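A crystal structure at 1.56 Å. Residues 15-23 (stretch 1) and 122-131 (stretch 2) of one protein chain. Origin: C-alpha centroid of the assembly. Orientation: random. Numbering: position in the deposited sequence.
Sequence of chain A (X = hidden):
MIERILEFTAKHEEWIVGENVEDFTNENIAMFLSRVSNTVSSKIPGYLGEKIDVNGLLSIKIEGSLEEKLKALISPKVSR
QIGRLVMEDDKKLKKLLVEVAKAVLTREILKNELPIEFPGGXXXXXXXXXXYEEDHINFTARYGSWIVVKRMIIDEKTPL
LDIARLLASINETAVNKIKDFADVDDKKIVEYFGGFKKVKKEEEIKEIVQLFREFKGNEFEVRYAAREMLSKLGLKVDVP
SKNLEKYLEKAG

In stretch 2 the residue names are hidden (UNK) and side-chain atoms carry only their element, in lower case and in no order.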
ATOM      1  N   TRP A  15     -17.074   6.948   7.204  1.00 21.78           N
ATOM      2  CA  TRP A  15     -15.841   7.426   6.578  1.00 20.29           C
ATOM      3  C   TRP A  15     -16.175   8.404   5.454  1.00 19.74           C
ATOM      4  O   TRP A  15     -16.677   8.007   4.402  1.00 19.54           O
ATOM      5  CB  TRP A  15     -15.000   6.248   6.063  1.00 19.96           C
ATOM      6  CG  TRP A  15     -13.699   6.646   5.406  1.00 18.53           C
ATOM      7  CD1 TRP A  15     -12.836   7.628   5.813  1.00 18.27           C
ATOM      8  CD2 TRP A  15     -13.104   6.047   4.245  1.00 17.78           C
ATOM      9  NE1 TRP A  15     -11.752   7.689   4.967  1.00 17.45           N
ATOM     10  CE2 TRP A  15     -11.893   6.732   3.996  1.00 17.00           C
ATOM     11  CE3 TRP A  15     -13.483   5.005   3.385  1.00 17.24           C
ATOM     12  CZ2 TRP A  15     -11.051   6.406   2.922  1.00 17.46           C
ATOM     13  CZ3 TRP A  15     -12.649   4.682   2.319  1.00 17.88           C
ATOM     14  CH2 TRP A  15     -11.444   5.379   2.100  1.00 17.31           C
ATOM     15  N   ILE A  16     -15.920   9.687   5.700  1.00 19.13           N
ATOM     16  CA  ILE A  16     -16.186  10.744   4.725  1.00 18.70           C
ATOM     17  C   ILE A  16     -15.021  11.737   4.703  1.00 18.15           C
ATOM     18  O   ILE A  16     -14.856  12.546   5.624  1.00 17.99           O
ATOM     19  CB  ILE A  16     -17.535  11.486   5.001  1.00 18.75           C
ATOM     20  CG1 ILE A  16     -18.690  10.491   5.168  1.00 19.87           C
ATOM     21  CG2 ILE A  16     -17.837  12.465   3.874  1.00 19.86           C
ATOM     22  CD1 ILE A  16     -19.917  11.049   5.888  1.00 21.73           C
ATOM     23  N   VAL A  17     -14.206  11.656   3.654  1.00 17.34           N
ATOM     24  CA  VAL A  17     -13.033  12.526   3.516  1.00 16.98           C
ATOM     25  C   VAL A  17     -12.887  13.038   2.087  1.00 16.90           C
ATOM     26  O   VAL A  17     -13.457  12.473   1.150  1.00 16.84           O
ATOM     27  CB  VAL A  17     -11.704  11.843   3.975  1.00 16.93           C
ATOM     28  CG1 VAL A  17     -11.757  11.463   5.457  1.00 16.98           C
ATOM     29  CG2 VAL A  17     -11.353  10.634   3.089  1.00 16.99           C
ATOM     30  N   GLY A  18     -12.139  14.124   1.930  1.00 16.40           N
ATOM     31  CA  GLY A  18     -11.938  14.719   0.611  1.00 16.32           C
ATOM     32  C   GLY A  18     -10.747  15.647   0.584  1.00 16.04           C
ATOM     33  O   GLY A  18     -10.534  16.435   1.511  1.00 15.97           O
ATOM     34  N   GLU A  19      -9.957  15.548  -0.481  1.00 15.24           N
ATOM     35  CA  GLU A  19      -8.816  16.436  -0.673  1.00 14.90           C
ATOM     36  C   GLU A  19      -8.552  16.624  -2.158  1.00 14.87           C
ATOM     37  O   GLU A  19      -8.819  15.734  -2.960  1.00 14.59           O
ATOM     38  CB  GLU A  19      -7.572  15.876   0.025  1.00 15.21           C
ATOM     39  CG  GLU A  19      -6.446  16.882   0.201  1.00 15.25           C
ATOM     40  CD  GLU A  19      -5.510  16.517   1.334  1.00 15.00           C
ATOM     41  OE1 GLU A  19      -4.334  16.209   1.056  1.00 15.46           O
ATOM     42  OE2 GLU A  19      -5.956  16.545   2.500  1.00 15.44           O
ATOM     43  N   ASN A  20      -8.047  17.798  -2.515  1.00 14.64           N
ATOM     44  CA  ASN A  20      -7.643  18.071  -3.884  1.00 14.94           C
ATOM     45  C   ASN A  20      -6.398  18.941  -3.912  1.00 15.04           C
ATOM     46  O   ASN A  20      -5.952  19.442  -2.877  1.00 15.65           O
ATOM     47  CB  ASN A  20      -8.782  18.748  -4.658  1.00 14.90           C
ATOM     48  CG  ASN A  20      -9.040  20.170  -4.192  1.00 16.12           C
ATOM     49  OD1 ASN A  20      -8.694  20.538  -3.071  1.00 16.82           O
ATOM     50  ND2 ASN A  20      -9.655  20.974  -5.053  1.00 18.01           N
ATOM     51  N   VAL A  21      -5.838  19.100  -5.104  1.00 14.77           N
ATOM     52  CA  VAL A  21      -4.760  20.047  -5.339  1.00 15.02           C
ATOM     53  C   VAL A  21      -5.317  21.178  -6.186  1.00 15.85           C
ATOM     54  O   VAL A  21      -6.066  20.939  -7.134  1.00 15.12           O
ATOM     55  CB  VAL A  21      -3.562  19.372  -6.039  1.00 14.93           C
ATOM     56  CG1 VAL A  21      -2.488  20.394  -6.406  1.00 14.40           C
ATOM     57  CG2 VAL A  21      -2.981  18.308  -5.137  1.00 14.90           C
ATOM     58  N   GLU A  22      -4.971  22.408  -5.818  1.00 17.01           N
ATOM     59  CA  GLU A  22      -5.372  23.582  -6.589  1.00 18.50           C
ATOM     60  C   GLU A  22      -4.154  24.384  -7.036  1.00 19.07           C
ATOM     61  O   GLU A  22      -4.205  25.097  -8.040  1.00 19.61           O
ATOM     62  CB  GLU A  22      -6.337  24.449  -5.779  1.00 19.00           C
ATOM     63  CG  GLU A  22      -7.720  23.822  -5.639  1.00 21.04           C
ATOM     64  CD  GLU A  22      -8.634  24.588  -4.704  1.00 23.50           C
ATOM     65  OE1 GLU A  22      -8.487  25.822  -4.594  1.00 24.55           O
ATOM     66  OE2 GLU A  22      -9.512  23.945  -4.088  1.00 25.65           O
ATOM     67  N   ASP A  23      -3.063  24.252  -6.284  1.00 19.59           N
ATOM     68  CA  ASP A  23      -1.790  24.866  -6.629  1.00 19.95           C
ATOM     69  C   ASP A  23      -0.865  23.755  -7.120  1.00 19.52           C
ATOM     70  O   ASP A  23      -0.274  23.035  -6.313  1.00 19.94           O
ATOM     71  CB  ASP A  23      -1.206  25.583  -5.408  1.00 20.65           C
ATOM     72  CG  ASP A  23      -0.015  26.469  -5.750  1.00 22.38           C
ATOM     73  OD1 ASP A  23       0.427  26.495  -6.918  1.00 24.94           O
ATOM     74  OD2 ASP A  23       0.485  27.153  -4.834  1.00 25.70           O
ATOM     75  N   UNK A 122      -2.392  11.101   6.931  1.00 12.21           N
ATOM     76  CA  UNK A 122      -3.615  10.698   6.248  1.00 12.34           C
ATOM     77  C   UNK A 122      -4.604  11.841   6.082  1.00 12.42           C
ATOM     78  O   UNK A 122      -4.555  12.843   6.804  1.00 12.23           O
ATOM     79  n   UNK A 122      -2.975   7.477  10.153  1.00 21.54           N
ATOM     80  c   UNK A 122      -4.246   7.519   9.376  1.00 19.39           C
ATOM     81  c   UNK A 122      -3.384   8.300   7.114  1.00 14.17           C
ATOM     82  c   UNK A 122      -4.061   7.178   7.899  1.00 17.13           C
ATOM     83  c   UNK A 122      -4.278   9.530   6.993  1.00 12.64           C
ATOM     84  N   UNK A 123      -5.500  11.676   5.114  1.00 12.56           N
ATOM     85  CA  UNK A 123      -6.590  12.608   4.875  1.00 13.00           C
ATOM     86  C   UNK A 123      -7.705  12.308   5.875  1.00 13.99           C
ATOM     87  O   UNK A 123      -8.313  11.240   5.835  1.00 14.32           O
ATOM     88  c   UNK A 123      -5.956  12.667   2.425  1.00 12.79           C
ATOM     89  c   UNK A 123      -6.292  12.266   1.001  1.00 13.66           C
ATOM     90  c   UNK A 123      -8.210  13.532   3.172  1.00 12.47           C
ATOM     91  c   UNK A 123      -7.108  12.498   3.423  1.00 12.70           C
ATOM     92  N   UNK A 124      -7.965  13.259   6.769  1.00 14.92           N
ATOM     93  CA  UNK A 124      -8.917  13.053   7.866  1.00 16.36           C
ATOM     94  C   UNK A 124     -10.154  13.936   7.770  1.00 16.80           C
ATOM     95  O   UNK A 124     -11.159  13.680   8.439  1.00 17.52           O
ATOM     96  c   UNK A 124      -7.525  10.912   9.879  1.00 21.04           C
ATOM     97  o   UNK A 124      -6.649  10.031  10.002  1.00 22.99           O
ATOM     98  c   UNK A 124      -7.073  12.320   9.510  1.00 18.52           C
ATOM     99  o   UNK A 124      -8.741  10.680  10.053  1.00 22.74           O
ATOM    100  c   UNK A 124      -8.229  13.274   9.219  1.00 16.48           C
ATOM    101  N   UNK A 125     -10.073  14.978   6.949  1.00 17.27           N
ATOM    102  CA  UNK A 125     -11.164  15.934   6.827  1.00 18.10           C
ATOM    103  C   UNK A 125     -11.692  16.070   5.416  1.00 19.13           C
ATOM    104  O   UNK A 125     -11.272  15.349   4.506  1.00 18.97           O
ATOM    105  N   UNK A 126     -12.619  17.005   5.250  1.00 20.15           N
ATOM    106  CA  UNK A 126     -13.232  17.295   3.962  1.00 21.65           C
ATOM    107  C   UNK A 126     -12.795  18.668   3.460  1.00 22.41           C
ATOM    108  O   UNK A 126     -13.491  19.663   3.675  1.00 22.74           O
ATOM    109  c   UNK A 126     -15.485  15.341   2.632  1.00 24.14           C
ATOM    110  c   UNK A 126     -15.461  15.897   4.050  1.00 22.97           C
ATOM    111  c   UNK A 126     -16.874  16.045   4.592  1.00 24.69           C
ATOM    112  c   UNK A 126     -14.757  17.250   4.090  1.00 22.13           C
ATOM    113  N   UNK A 127     -11.637  18.723   2.803  1.00 23.24           N
ATOM    114  CA  UNK A 127     -11.128  19.972   2.223  1.00 24.15           C
ATOM    115  C   UNK A 127     -12.101  20.446   1.149  1.00 25.08           C
ATOM    116  O   UNK A 127     -12.415  21.635   1.051  1.00 25.28           O
ATOM    117  c   UNK A 127      -9.728  19.760   1.636  1.00 24.04           C
ATOM    118  c   UNK A 127      -6.984  21.841  -0.148  1.00 24.10           C
ATOM    119  c   UNK A 127      -9.095  20.991   0.976  1.00 23.74           C
ATOM    120  c   UNK A 127      -7.749  20.625   0.357  1.00 23.48           C
ATOM    121  n   UNK A 127      -7.549  22.399  -1.407  1.00 24.02           N
ATOM    122  N   UNK A 128     -12.554  19.491   0.343  1.00 26.22           N
ATOM    123  CA  UNK A 128     -13.644  19.683  -0.592  1.00 27.30           C
ATOM    124  C   UNK A 128     -14.754  18.733  -0.172  1.00 28.33           C
ATOM    125  O   UNK A 128     -14.500  17.749   0.532  1.00 28.57           O
ATOM    126  c   UNK A 128     -12.239  20.464  -2.537  1.00 26.83           C
ATOM    127  c   UNK A 128     -12.596  17.987  -2.181  1.00 27.43           C
ATOM    128  c   UNK A 128     -12.404  17.504  -3.607  1.00 27.99           C
ATOM    129  c   UNK A 128     -13.210  19.392  -2.055  1.00 27.26           C
ATOM    130  N   UNK A 129     -15.983  19.032  -0.581  1.00 29.34           N
ATOM    131  CA  UNK A 129     -17.101  18.134  -0.313  1.00 30.34           C
ATOM    132  C   UNK A 129     -17.018  16.927  -1.253  1.00 30.64           C
ATOM    133  O   UNK A 129     -16.371  17.013  -2.302  1.00 30.72           O
ATOM    134  c   UNK A 129     -18.443  18.868  -0.439  1.00 30.51           C
ATOM    135  c   UNK A 129     -20.290  19.708  -1.948  1.00 33.60           C
ATOM    136  n   UNK A 129     -21.161  18.786  -1.549  1.00 34.32           N
ATOM    137  o   UNK A 129     -20.640  20.810  -2.377  1.00 34.81           O
ATOM    138  c   UNK A 129     -18.817  19.344  -1.840  1.00 31.92           C
ATOM    139  N   UNK A 130     -17.645  15.794  -0.875  1.00 30.87           N
ATOM    140  CA  UNK A 130     -17.612  14.618  -1.748  1.00 31.01           C
ATOM    141  C   UNK A 130     -18.228  14.912  -3.116  1.00 31.13           C
ATOM    142  O   UNK A 130     -19.239  15.616  -3.202  1.00 31.48           O
ATOM    143  c   UNK A 130     -18.366  14.015   0.437  1.00 31.08           C
ATOM    144  c   UNK A 130     -18.455  13.593  -0.985  1.00 31.04           C
ATOM    145  c   UNK A 130     -18.349  15.511   0.390  1.00 30.94           C
ATOM    146  N   UNK A 131     -17.615  14.380  -4.171  1.00 31.15           N
ATOM    147  CA  UNK A 131     -18.051  14.629  -5.550  1.00 31.00           C
ATOM    148  C   UNK A 131     -19.418  14.003  -5.864  1.00 30.66           C
ATOM    149  O   UNK A 131     -20.124  14.458  -6.765  1.00 30.83           O
ATOM    150  n   UNK A 131     -16.426  16.795  -8.135  1.00 36.05           N
ATOM    151  c   UNK A 131     -16.976  14.146  -6.539  1.00 31.40           C
ATOM    152  c   UNK A 131     -17.243  14.433  -8.031  1.00 32.34           C
ATOM    153  n   UNK A 131     -15.847  16.835 -10.372  1.00 37.46           N
ATOM    154  c   UNK A 131     -17.571  15.903  -8.315  1.00 34.41           C
ATOM    155  n   UNK A 131     -14.625  18.033  -8.847  1.00 36.92           N
ATOM    156  c   UNK A 131     -15.634  17.218  -9.119  1.00 36.43           C
TER
HETATM  157  O   HOH W   1      -9.318   8.754   6.226  1.00 15.86           O

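Position 122 carries four carbons in a row ending in a nitrogen, the pattern of lysine; the chain leads away from stretch 1 and makes no contact with it, and the residue is Lys122. Position 123 has four carbons, forked at the first, with one arm two carbons long. Its CA-to-CB bond points toward stretch 1, where the short arm lies 4.0 Å from Val17 CB. This is Ile123, and that short arm is CG2. Its backbone O also accepts a hydrogen bond from water 1 (2.7 Å), which in turn accepts one from Trp15 NE1 (2.9 Å), so the water links the two stretches.

At position 124 three carbons end in two oxygens, a carboxylate one methylene longer than that of aspartate. The CA-to-CB bond points away, and only the backbone comes close, C lying 3.7 Å from Val17 CG1: Glu124. Position 125 has no side-chain atoms and is Gly125. Its O accepts a hydrogen bond from Gly18 N (3.0 Å, nearly straight at 167°).

Position 126 shows four carbons forked at the second, hence Leu126. Although CB points sideways, the end of the side chain comes nearer: CD1 lies 3.8 Å from Ile16 CG2 and CD2 3.5 Å from Val17 C. Position 127 has four carbons in a row and a terminal nitrogen, which reaches 2.7 Å from Asn20 OD1. It is Lys127, whose NZ donates a hydrogen bond to that oxygen and forms a long salt bridge with Glu22 OE2 (3.7 Å).

Position 128 again has four carbons forked at the first, with one two-carbon arm. The short arm lies 3.6 Å from Asn20 OD1, and the residue is Ile128. At position 129 three carbons end in one oxygen and one nitrogen, an amide; the CA-to-CB bond points away from stretch 1 and the side chain makes no contact with it: Gln129. The three carbons of position 130 close a ring onto the backbone N, which defines Pro130; its CG packs 3.8 Å from Ile16 CG2. Position 131 has three carbons, a nitrogen, and a carbon bearing two more nitrogens, the guanidinium of Arg131, out of reach of stretch 1.

The contact centres on a single beta bridge between Gly18 and Leu126, their CA atoms 4.4 Å apart. Gly18 donates to Gly125 and accepts at O from Lys127 N (2.8 Å). An ideal CB on Gly18 would lie 2.6 Å from Ile128 O, so the close approach depends on its bare backbone. Apolar packing flanks this bridge, while Asn20 ND2 donates to Glu22 OE2 (3.1 Å), joining the two residues that receive the lysine ammonium.

Stretch 2 122-131: KIEGLKIQPR
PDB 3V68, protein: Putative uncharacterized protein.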